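Side-chain contact in vanadium-dependent haloperoxidase (Zobellia galactanivorans, PDB 4CIT), which probably catalyses the vanadate-dependent oxidation of iodide by hydrogen peroxide, as a bacterial iodoperoxidase: residues A[66-71]-A[208-213]. Sequence-based numbering, arbitrary orientation.
Sequences FAYPNV and KIRPFV
The phenol oxygen of Tyr-68 is gripped by three groups: Arg-210, a water and Asp-170. Arg-210 NH2 lies 2.9 Å from Tyr-68 OH, but the angle of 127° at the hydrogen makes this a weak bond. NH2 comes in at the edge of the phenol ring, near its plane. Water 1 donates to Tyr-68 OH over 3.1 Å. The same water donates to Arg-210 O and accepts from Arg-210 NE, both at 2.8 Å. Arg-210 is therefore tied to one water by both its main chain and its side chain, and the bend at chi3 (57°) brings NE back toward the main-chain oxygen. The stronger anchors lie outside the two segments: Asp-170 OD2 bonds Tyr-68 OH, while Trp-166 takes Arg-210 NH1 on its carbonyl oxygen and adds a cation-pi contact with the guanidinium.

Next to this polar end, Phe-212 supplies the apolar half of the contact. Its CZ stands 3.5 Å above the plane of the Tyr-68 ring, over the centre, with the planes inclined at 56°, an oblique aromatic pair whose centroids are 4.8 Å apart. Ala-67 CB, directed at the loop, meets the Phe-212 ring obliquely, 3.7 Å from CZ. Val-319 and Ala-322 of helix 307-335 also pack on Phe-212, and Asp-323 of that helix accepts from the backbone N of Phe-212 and Val-213.

Together these contacts join the kinked, proline-containing helix 59-80 to the long connection between helices 172-175 and 235-253. The Phe-212 side chain packs against both helix 59-80 and helix 307-335, within the predominantly helical fold of a vanadium haloperoxidase of the PAP2 superfamily.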
ATOM      1  N   PHE A  66      -0.598   7.038   1.604  1.00 10.66           N
ATOM      2  CA  PHE A  66      -1.677   6.471   2.400  1.00 10.62           C
ATOM      3  C   PHE A  66      -1.397   6.512   3.897  1.00 10.28           C
ATOM      4  O   PHE A  66      -2.298   6.797   4.650  1.00 10.93           O
ATOM      5  CB  PHE A  66      -1.951   5.014   1.999  1.00 10.83           C
ATOM      6  CG  PHE A  66      -2.649   4.893   0.694  1.00 11.02           C
ATOM      7  CD1 PHE A  66      -3.844   5.511   0.479  1.00 12.17           C
ATOM      8  CD2 PHE A  66      -2.137   4.074  -0.284  1.00 11.59           C
ATOM      9  CE1 PHE A  66      -4.492   5.367  -0.728  1.00 11.46           C
ATOM     10  CE2 PHE A  66      -2.737   3.955  -1.515  1.00 12.24           C
ATOM     11  CZ  PHE A  66      -3.931   4.611  -1.739  1.00 11.84           C
ATOM     12  N   ALA A  67      -0.158   6.278   4.322  1.00  9.29           N
ATOM     13  CA  ALA A  67       0.117   6.103   5.729  1.00  9.10           C
ATOM     14  C   ALA A  67       0.059   7.320   6.623  1.00  9.00           C
ATOM     15  O   ALA A  67      -0.604   7.287   7.656  1.00 10.81           O
ATOM     16  CB  ALA A  67       1.468   5.449   5.937  1.00 10.15           C
ATOM     17  N   TYR A  68       0.738   8.394   6.230  1.00  9.07           N
ATOM     18  CA  TYR A  68       0.827   9.556   7.063  1.00  8.82           C
ATOM     19  C   TYR A  68      -0.544  10.223   7.390  1.00  9.45           C
ATOM     20  O   TYR A  68      -0.791  10.592   8.538  1.00  8.46           O
ATOM     21  CB  TYR A  68       1.776  10.607   6.516  1.00  9.29           C
ATOM     22  CG  TYR A  68       3.216  10.242   6.792  1.00  9.37           C
ATOM     23  CD1 TYR A  68       3.759  10.324   8.101  1.00  9.28           C
ATOM     24  CD2 TYR A  68       4.031   9.881   5.773  1.00 10.36           C
ATOM     25  CE1 TYR A  68       5.111  10.024   8.352  1.00 10.79           C
ATOM     26  CE2 TYR A  68       5.374   9.525   6.000  1.00 12.56           C
ATOM     27  CZ  TYR A  68       5.918   9.622   7.275  1.00 12.69           C
ATOM     28  OH  TYR A  68       7.224   9.332   7.475  1.00 13.44           O
ATOM     29  N   PRO A  69      -1.413  10.405   6.408  1.00  8.67           N
ATOM     30  CA  PRO A  69      -2.687  11.010   6.730  1.00  9.15           C
ATOM     31  C   PRO A  69      -3.553  10.131   7.657  1.00  8.74           C
ATOM     32  O   PRO A  69      -4.245  10.645   8.534  1.00  7.78           O
ATOM     33  CB  PRO A  69      -3.324  11.181   5.375  1.00  9.65           C
ATOM     34  CG  PRO A  69      -2.154  11.291   4.411  1.00 10.78           C
ATOM     35  CD  PRO A  69      -1.274  10.207   4.932  1.00  8.67           C
ATOM     36  N   ASN A  70      -3.505   8.814   7.504  1.00  8.23           N
ATOM     37  CA  ASN A  70      -4.163   7.967   8.467  1.00  8.74           C
ATOM     38  C   ASN A  70      -3.603   8.086   9.839  1.00  8.27           C
ATOM     39  O   ASN A  70      -4.383   8.123  10.832  1.00  8.86           O
ATOM     40  CB  ASN A  70      -4.161   6.498   7.997  1.00  9.18           C
ATOM     41  CG  ASN A  70      -5.062   6.292   6.822  1.00 11.36           C
ATOM     42  OD1 ASN A  70      -6.175   6.913   6.728  1.00 11.44           O
ATOM     43  ND2 ASN A  70      -4.727   5.288   6.005  1.00 11.20           N
ATOM     44  N   VAL A  71      -2.270   8.156  10.012  1.00  9.04           N
ATOM     45  CA  VAL A  71      -1.691   8.297  11.340  1.00  9.20           C
ATOM     46  C   VAL A  71      -2.203   9.556  11.991  1.00 10.30           C
ATOM     47  O   VAL A  71      -2.519   9.536  13.213  1.00  8.24           O
ATOM     48  CB  VAL A  71      -0.116   8.228  11.304  1.00  8.72           C
ATOM     49  CG1 VAL A  71       0.536   8.616  12.600  1.00  8.98           C
ATOM     50  CG2 VAL A  71       0.318   6.837  10.895  1.00  9.70           C
ATOM     51  N   LYS A 208      16.233   3.851   2.044  1.00 10.21           N
ATOM     52  CA  LYS A 208      16.760   4.943   2.883  1.00 12.15           C
ATOM     53  C   LYS A 208      15.671   5.807   3.502  1.00 11.18           C
ATOM     54  O   LYS A 208      15.997   6.761   4.212  1.00 12.54           O
ATOM     55  CB  LYS A 208      17.683   5.815   2.063  1.00 13.70           C
ATOM     56  CG  LYS A 208      18.834   5.073   1.483  1.00 16.01           C
ATOM     57  CD  LYS A 208      19.783   4.550   2.476  1.00 23.45           C
ATOM     58  CE  LYS A 208      20.982   3.859   1.773  1.00 29.84           C
ATOM     59  NZ  LYS A 208      21.174   2.473   2.335  1.00 31.68           N
ATOM     60  N   ILE A 209      14.414   5.450   3.291  1.00 11.82           N
ATOM     61  CA  ILE A 209      13.263   6.155   3.921  1.00 10.95           C
ATOM     62  C   ILE A 209      13.183   5.618   5.364  1.00 11.00           C
ATOM     63  O   ILE A 209      13.377   4.434   5.627  1.00 11.02           O
ATOM     64  CB  ILE A 209      11.969   5.805   3.149  1.00 11.24           C
ATOM     65  CG1 ILE A 209      12.073   6.241   1.647  1.00 11.52           C
ATOM     66  CG2 ILE A 209      10.798   6.476   3.887  1.00 13.23           C
ATOM     67  CD1 ILE A 209      12.237   7.727   1.476  1.00 12.16           C
ATOM     68  N   ARG A 210      12.872   6.479   6.319  1.00  9.91           N
ATOM     69  CA  ARG A 210      12.590   6.050   7.676  1.00 10.12           C
ATOM     70  C   ARG A 210      11.447   5.091   7.769  1.00  9.78           C
ATOM     71  O   ARG A 210      10.314   5.448   7.433  1.00 10.75           O
ATOM     72  CB  ARG A 210      12.262   7.284   8.505  1.00 11.28           C
ATOM     73  CG  ARG A 210      12.105   7.006  10.033  1.00 10.85           C
ATOM     74  CD  ARG A 210      11.594   8.189  10.776  1.00 11.99           C
ATOM     75  NE  ARG A 210      10.300   8.651  10.244  1.00 11.77           N
ATOM     76  CZ  ARG A 210       9.841   9.883  10.299  1.00 12.10           C
ATOM     77  NH1 ARG A 210      10.515  10.845  10.883  1.00 11.96           N
ATOM     78  NH2 ARG A 210       8.663  10.133   9.844  1.00 11.29           N
ATOM     79  N   PRO A 211      11.675   3.860   8.249  1.00  9.85           N
ATOM     80  CA  PRO A 211      10.505   3.016   8.443  1.00 10.97           C
ATOM     81  C   PRO A 211       9.627   3.454   9.624  1.00 10.80           C
ATOM     82  O   PRO A 211      10.097   4.169  10.551  1.00 11.55           O
ATOM     83  CB  PRO A 211      11.110   1.648   8.751  1.00 12.13           C
ATOM     84  CG  PRO A 211      12.566   1.771   8.698  1.00 12.50           C
ATOM     85  CD  PRO A 211      12.918   3.237   8.685  1.00 12.18           C
ATOM     86  N   PHE A 212       8.347   3.146   9.582  1.00 11.99           N
ATOM     87  CA  PHE A 212       7.458   3.430  10.735  1.00 13.27           C
ATOM     88  C   PHE A 212       7.673   2.572  11.950  1.00 12.66           C
ATOM     89  O   PHE A 212       7.667   3.074  13.082  1.00 12.48           O
ATOM     90  CB  PHE A 212       5.990   3.273  10.279  1.00 12.99           C
ATOM     91  CG  PHE A 212       5.507   4.363   9.383  1.00 12.70           C
ATOM     92  CD1 PHE A 212       5.214   5.640   9.880  1.00 15.09           C
ATOM     93  CD2 PHE A 212       5.377   4.175   8.017  1.00 16.79           C
ATOM     94  CE1 PHE A 212       4.721   6.623   9.026  1.00 13.52           C
ATOM     95  CE2 PHE A 212       4.955   5.204   7.147  1.00 16.89           C
ATOM     96  CZ  PHE A 212       4.541   6.419   7.696  1.00 15.01           C
ATOM     97  N   VAL A 213       7.818   1.254  11.751  1.00 11.67           N
ATOM     98  CA  VAL A 213       7.845   0.252  12.851  1.00 13.36           C
ATOM     99  C   VAL A 213       9.145  -0.584  12.867  1.00 12.97           C
ATOM    100  O   VAL A 213       9.662  -1.050  13.923  1.00 14.98           O
ATOM    101  CB  VAL A 213       6.644  -0.740  12.682  1.00 14.66           C
ATOM    102  CG1 VAL A 213       6.462  -1.577  13.905  1.00 17.45           C
ATOM    103  CG2 VAL A 213       5.326  -0.028  12.354  1.00 16.11           C
TER
HETATM  104  O   HOH W   1       8.503   6.914   8.928  1.00 18.43           O